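Local coordinates for protein isocitrate dehydrogenase [NAD] subunit 1 (Saccharomyces cerevisiae, PDB 3BLX) that forms the mitochondrial octameric enzyme with subunit 2 that oxidatively decarboxylates isocitrate to 2-oxoglutarate with NAD in the citric acid cycle, and also binds RNA, at residues E[219-227]-E[242-250]. Numbering follows the deposited sequence.
Sequences ASMQAVAKP and ILGNIGAAL
Ser220 lies opposite Leu243 and Val224 opposite Ile246 on helices 219-225 and 242-250, which run parallel, their axes inclined by 9° and 9.9 Å apart at closest approach. No hydrogen bond joins them, and the packing is mostly apolar. Ile246 reaches in from the second helix. Its CG2, anti to the backbone N, touches both Val224 CG1, at 3.7 Å, and Ala223 CB, at 3.8 Å, while CD1 lies over the first helix backbone, 4.1 Å from Ser220 CA. The Val224 and Ile246 side chains cross at about a right angle. An alanine in place of Ile246 would probably leave Val224 and Ala223 without their apolar partner and open a gap between the helices. One turn on, Leu250 CD2 sits 4.0 Å from Pro227 CG. At the other end Ser220 OG, hydrogen-bonded to Val216 O, lies 4.1 Å from Ile242 CG2; the Ser220 side chain is about 9 Å from that of Lys183, probably critical for catalysis. Ser220 and Ile242 also pack against subunit 2, whose Tyr126 hydrogen-bonds Val224 O. In this family's alpha/beta fold, helix 216-225 is the beta-alpha-beta crossover between parallel strands 210-215 and 232-235, and the latter leads into helix 237-251.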
ATOM      1  N   ALA E 219      34.125 -18.776 -19.491  1.00 42.06           N
ATOM      2  CA  ALA E 219      34.245 -17.313 -19.481  1.00 43.25           C
ATOM      3  C   ALA E 219      35.491 -16.856 -18.707  1.00 46.99           C
ATOM      4  O   ALA E 219      36.154 -15.877 -19.080  1.00 40.83           O
ATOM      5  CB  ALA E 219      32.991 -16.674 -18.900  1.00 30.23           C
ATOM      6  N   SER E 220      35.796 -17.567 -17.628  1.00 35.70           N
ATOM      7  CA  SER E 220      37.009 -17.317 -16.870  1.00 32.53           C
ATOM      8  C   SER E 220      38.242 -17.482 -17.757  1.00 44.76           C
ATOM      9  O   SER E 220      39.085 -16.585 -17.825  1.00 47.02           O
ATOM     10  CB  SER E 220      37.098 -18.283 -15.695  1.00 40.30           C
ATOM     11  OG  SER E 220      36.100 -17.983 -14.737  1.00 59.20           O
ATOM     12  N   MET E 221      38.343 -18.632 -18.418  1.00 42.92           N
ATOM     13  CA  MET E 221      39.447 -18.921 -19.320  1.00 43.51           C
ATOM     14  C   MET E 221      39.512 -17.857 -20.413  1.00 45.13           C
ATOM     15  O   MET E 221      40.564 -17.268 -20.678  1.00 47.89           O
ATOM     16  CB  MET E 221      39.250 -20.305 -19.941  1.00 47.53           C
ATOM     17  CG  MET E 221      40.452 -20.841 -20.686  1.00 48.98           C
ATOM     18  SD  MET E 221      40.027 -22.364 -21.524  1.00 64.00           S
ATOM     19  CE  MET E 221      39.258 -21.706 -23.033  1.00 54.47           C
ATOM     20  N   GLN E 222      38.375 -17.604 -21.030  1.00 32.53           N
ATOM     21  CA  GLN E 222      38.291 -16.638 -22.113  1.00 40.26           C
ATOM     22  C   GLN E 222      38.663 -15.213 -21.654  1.00 46.85           C
ATOM     23  O   GLN E 222      39.183 -14.411 -22.423  1.00 50.41           O
ATOM     24  CB  GLN E 222      36.871 -16.665 -22.686  1.00 40.59           C
ATOM     25  CG  GLN E 222      36.797 -16.672 -24.189  1.00 49.04           C
ATOM     26  CD  GLN E 222      37.464 -17.880 -24.791  1.00 53.87           C
ATOM     27  OE1 GLN E 222      38.229 -17.761 -25.749  1.00 63.73           O
ATOM     28  NE2 GLN E 222      37.188 -19.057 -24.230  1.00 43.71           N
ATOM     29  N   ALA E 223      38.383 -14.892 -20.397  1.00 36.33           N
ATOM     30  CA  ALA E 223      38.629 -13.535 -19.912  1.00 51.45           C
ATOM     31  C   ALA E 223      40.116 -13.215 -19.684  1.00 53.34           C
ATOM     32  O   ALA E 223      40.546 -12.064 -19.857  1.00 45.00           O
ATOM     33  CB  ALA E 223      37.830 -13.256 -18.626  1.00 35.00           C
ATOM     34  N   VAL E 224      40.887 -14.214 -19.257  1.00 33.11           N
ATOM     35  CA  VAL E 224      42.310 -14.003 -19.036  1.00 44.42           C
ATOM     36  C   VAL E 224      43.107 -14.146 -20.326  1.00 54.13           C
ATOM     37  O   VAL E 224      44.187 -13.569 -20.441  1.00 55.74           O
ATOM     38  CB  VAL E 224      42.897 -14.936 -17.950  1.00 41.56           C
ATOM     39  CG1 VAL E 224      42.217 -14.691 -16.622  1.00 41.94           C
ATOM     40  CG2 VAL E 224      42.774 -16.404 -18.344  1.00 33.94           C
ATOM     41  N   ALA E 225      42.563 -14.895 -21.295  1.00 53.44           N
ATOM     42  CA  ALA E 225      43.261 -15.160 -22.558  1.00 48.56           C
ATOM     43  C   ALA E 225      42.877 -14.205 -23.695  1.00 52.29           C
ATOM     44  O   ALA E 225      43.749 -13.744 -24.420  1.00 55.84           O
ATOM     45  CB  ALA E 225      43.076 -16.614 -22.989  1.00 43.75           C
ATOM     46  N   LYS E 226      41.587 -13.913 -23.857  1.00 51.51           N
ATOM     47  CA  LYS E 226      41.130 -13.030 -24.941  1.00 49.76           C
ATOM     48  C   LYS E 226      39.971 -12.131 -24.497  1.00 48.95           C
ATOM     49  O   LYS E 226      38.848 -12.251 -24.997  1.00 53.13           O
ATOM     50  CB  LYS E 226      40.729 -13.829 -26.193  1.00 49.13           C
ATOM     51  CG  LYS E 226      41.583 -15.075 -26.496  1.00 57.81           C
ATOM     52  CD  LYS E 226      41.126 -15.778 -27.797  1.00 84.11           C
ATOM     53  CE  LYS E 226      41.179 -17.319 -27.688  1.00 96.42           C
ATOM     54  NZ  LYS E 226      42.472 -17.861 -27.147  1.00 76.40           N
ATOM     55  N   PRO E 227      40.256 -11.212 -23.576  1.00 46.30           N
ATOM     56  CA  PRO E 227      39.291 -10.291 -22.973  1.00 36.41           C
ATOM     57  C   PRO E 227      38.556  -9.433 -23.984  1.00 46.73           C
ATOM     58  O   PRO E 227      37.521  -8.865 -23.627  1.00 47.74           O
ATOM     59  CB  PRO E 227      40.173  -9.370 -22.135  1.00 40.94           C
ATOM     60  CG  PRO E 227      41.407 -10.113 -21.892  1.00 46.85           C
ATOM     61  CD  PRO E 227      41.621 -10.979 -23.083  1.00 47.00           C
ATOM     62  N   ILE E 242      34.318 -13.299  -9.035  1.00 37.02           N
ATOM     63  CA  ILE E 242      35.400 -13.897  -9.795  1.00 25.76           C
ATOM     64  C   ILE E 242      35.663 -13.156 -11.103  1.00 37.14           C
ATOM     65  O   ILE E 242      36.794 -12.762 -11.376  1.00 36.11           O
ATOM     66  CB  ILE E 242      35.149 -15.384 -10.063  1.00 32.70           C
ATOM     67  CG1 ILE E 242      35.403 -16.172  -8.780  1.00 39.81           C
ATOM     68  CG2 ILE E 242      36.037 -15.882 -11.177  1.00 22.61           C
ATOM     69  CD1 ILE E 242      34.711 -17.499  -8.743  1.00 40.79           C
ATOM     70  N   LEU E 243      34.641 -12.954 -11.921  1.00 28.58           N
ATOM     71  CA  LEU E 243      34.850 -12.203 -13.158  1.00 31.32           C
ATOM     72  C   LEU E 243      35.413 -10.816 -12.902  1.00 32.63           C
ATOM     73  O   LEU E 243      36.261 -10.340 -13.640  1.00 37.76           O
ATOM     74  CB  LEU E 243      33.566 -12.081 -13.954  1.00 33.51           C
ATOM     75  CG  LEU E 243      33.081 -13.418 -14.493  1.00 44.23           C
ATOM     76  CD1 LEU E 243      31.780 -13.209 -15.225  1.00 45.64           C
ATOM     77  CD2 LEU E 243      34.138 -14.015 -15.404  1.00 40.99           C
ATOM     78  N   GLY E 244      34.947 -10.167 -11.843  1.00 37.37           N
ATOM     79  CA  GLY E 244      35.410  -8.832 -11.501  1.00 32.35           C
ATOM     80  C   GLY E 244      36.875  -8.791 -11.123  1.00 35.09           C
ATOM     81  O   GLY E 244      37.588  -7.863 -11.445  1.00 37.92           O
ATOM     82  N   ASN E 245      37.343  -9.808 -10.428  1.00 34.98           N
ATOM     83  CA  ASN E 245      38.734  -9.826 -10.067  1.00 26.65           C
ATOM     84  C   ASN E 245      39.670 -10.119 -11.223  1.00 34.00           C
ATOM     85  O   ASN E 245      40.793  -9.635 -11.228  1.00 37.56           O
ATOM     86  CB  ASN E 245      38.965 -10.712  -8.864  1.00 21.18           C
ATOM     87  CG  ASN E 245      38.612  -9.995  -7.560  1.00 42.15           C
ATOM     88  OD1 ASN E 245      39.171  -8.934  -7.237  1.00 40.66           O
ATOM     89  ND2 ASN E 245      37.668 -10.550  -6.821  1.00 41.57           N
ATOM     90  N   ILE E 246      39.201 -10.865 -12.219  1.00 32.22           N
ATOM     91  CA  ILE E 246      39.969 -11.031 -13.449  1.00 28.18           C
ATOM     92  C   ILE E 246      40.025  -9.695 -14.139  1.00 31.96           C
ATOM     93  O   ILE E 246      41.067  -9.258 -14.618  1.00 41.59           O
ATOM     94  CB  ILE E 246      39.324 -12.039 -14.405  1.00 28.38           C
ATOM     95  CG1 ILE E 246      39.457 -13.462 -13.853  1.00 24.45           C
ATOM     96  CG2 ILE E 246      39.952 -11.934 -15.767  1.00 30.52           C
ATOM     97  CD1 ILE E 246      38.503 -14.385 -14.442  1.00 25.06           C
ATOM     98  N   GLY E 247      38.889  -9.026 -14.154  1.00 25.92           N
ATOM     99  CA  GLY E 247      38.826  -7.694 -14.713  1.00 32.21           C
ATOM    100  C   GLY E 247      39.845  -6.756 -14.102  1.00 31.93           C
ATOM    101  O   GLY E 247      40.542  -6.043 -14.812  1.00 28.70           O
ATOM    102  N   ALA E 248      39.923  -6.759 -12.776  1.00 36.27           N
ATOM    103  CA  ALA E 248      40.810  -5.867 -12.037  1.00 30.13           C
ATOM    104  C   ALA E 248      42.257  -6.133 -12.370  1.00 35.00           C
ATOM    105  O   ALA E 248      43.003  -5.202 -12.648  1.00 35.75           O
ATOM    106  CB  ALA E 248      40.586  -6.009 -10.554  1.00 32.77           C
ATOM    107  N   ALA E 249      42.650  -7.404 -12.350  1.00 30.73           N
ATOM    108  CA  ALA E 249      44.006  -7.781 -12.739  1.00 29.99           C
ATOM    109  C   ALA E 249      44.342  -7.339 -14.165  1.00 41.95           C
ATOM    110  O   ALA E 249      45.394  -6.730 -14.392  1.00 50.35           O
ATOM    111  CB  ALA E 249      44.239  -9.265 -12.562  1.00 30.69           C
ATOM    112  N   LEU E 250      43.454  -7.629 -15.117  1.00 33.73           N
ATOM    113  CA  LEU E 250      43.627  -7.195 -16.517  1.00 27.28           C
ATOM    114  C   LEU E 250      44.027  -5.710 -16.755  1.00 41.82           C
ATOM    115  O   LEU E 250      44.752  -5.422 -17.707  1.00 46.17           O
ATOM    116  CB  LEU E 250      42.358  -7.501 -17.312  1.00 23.94           C
ATOM    117  CG  LEU E 250      42.230  -8.786 -18.119  1.00 38.94           C
ATOM    118  CD1 LEU E 250      43.146  -9.887 -17.622  1.00 31.24           C
ATOM    119  CD2 LEU E 250      40.786  -9.208 -18.047  1.00 39.57           C
TER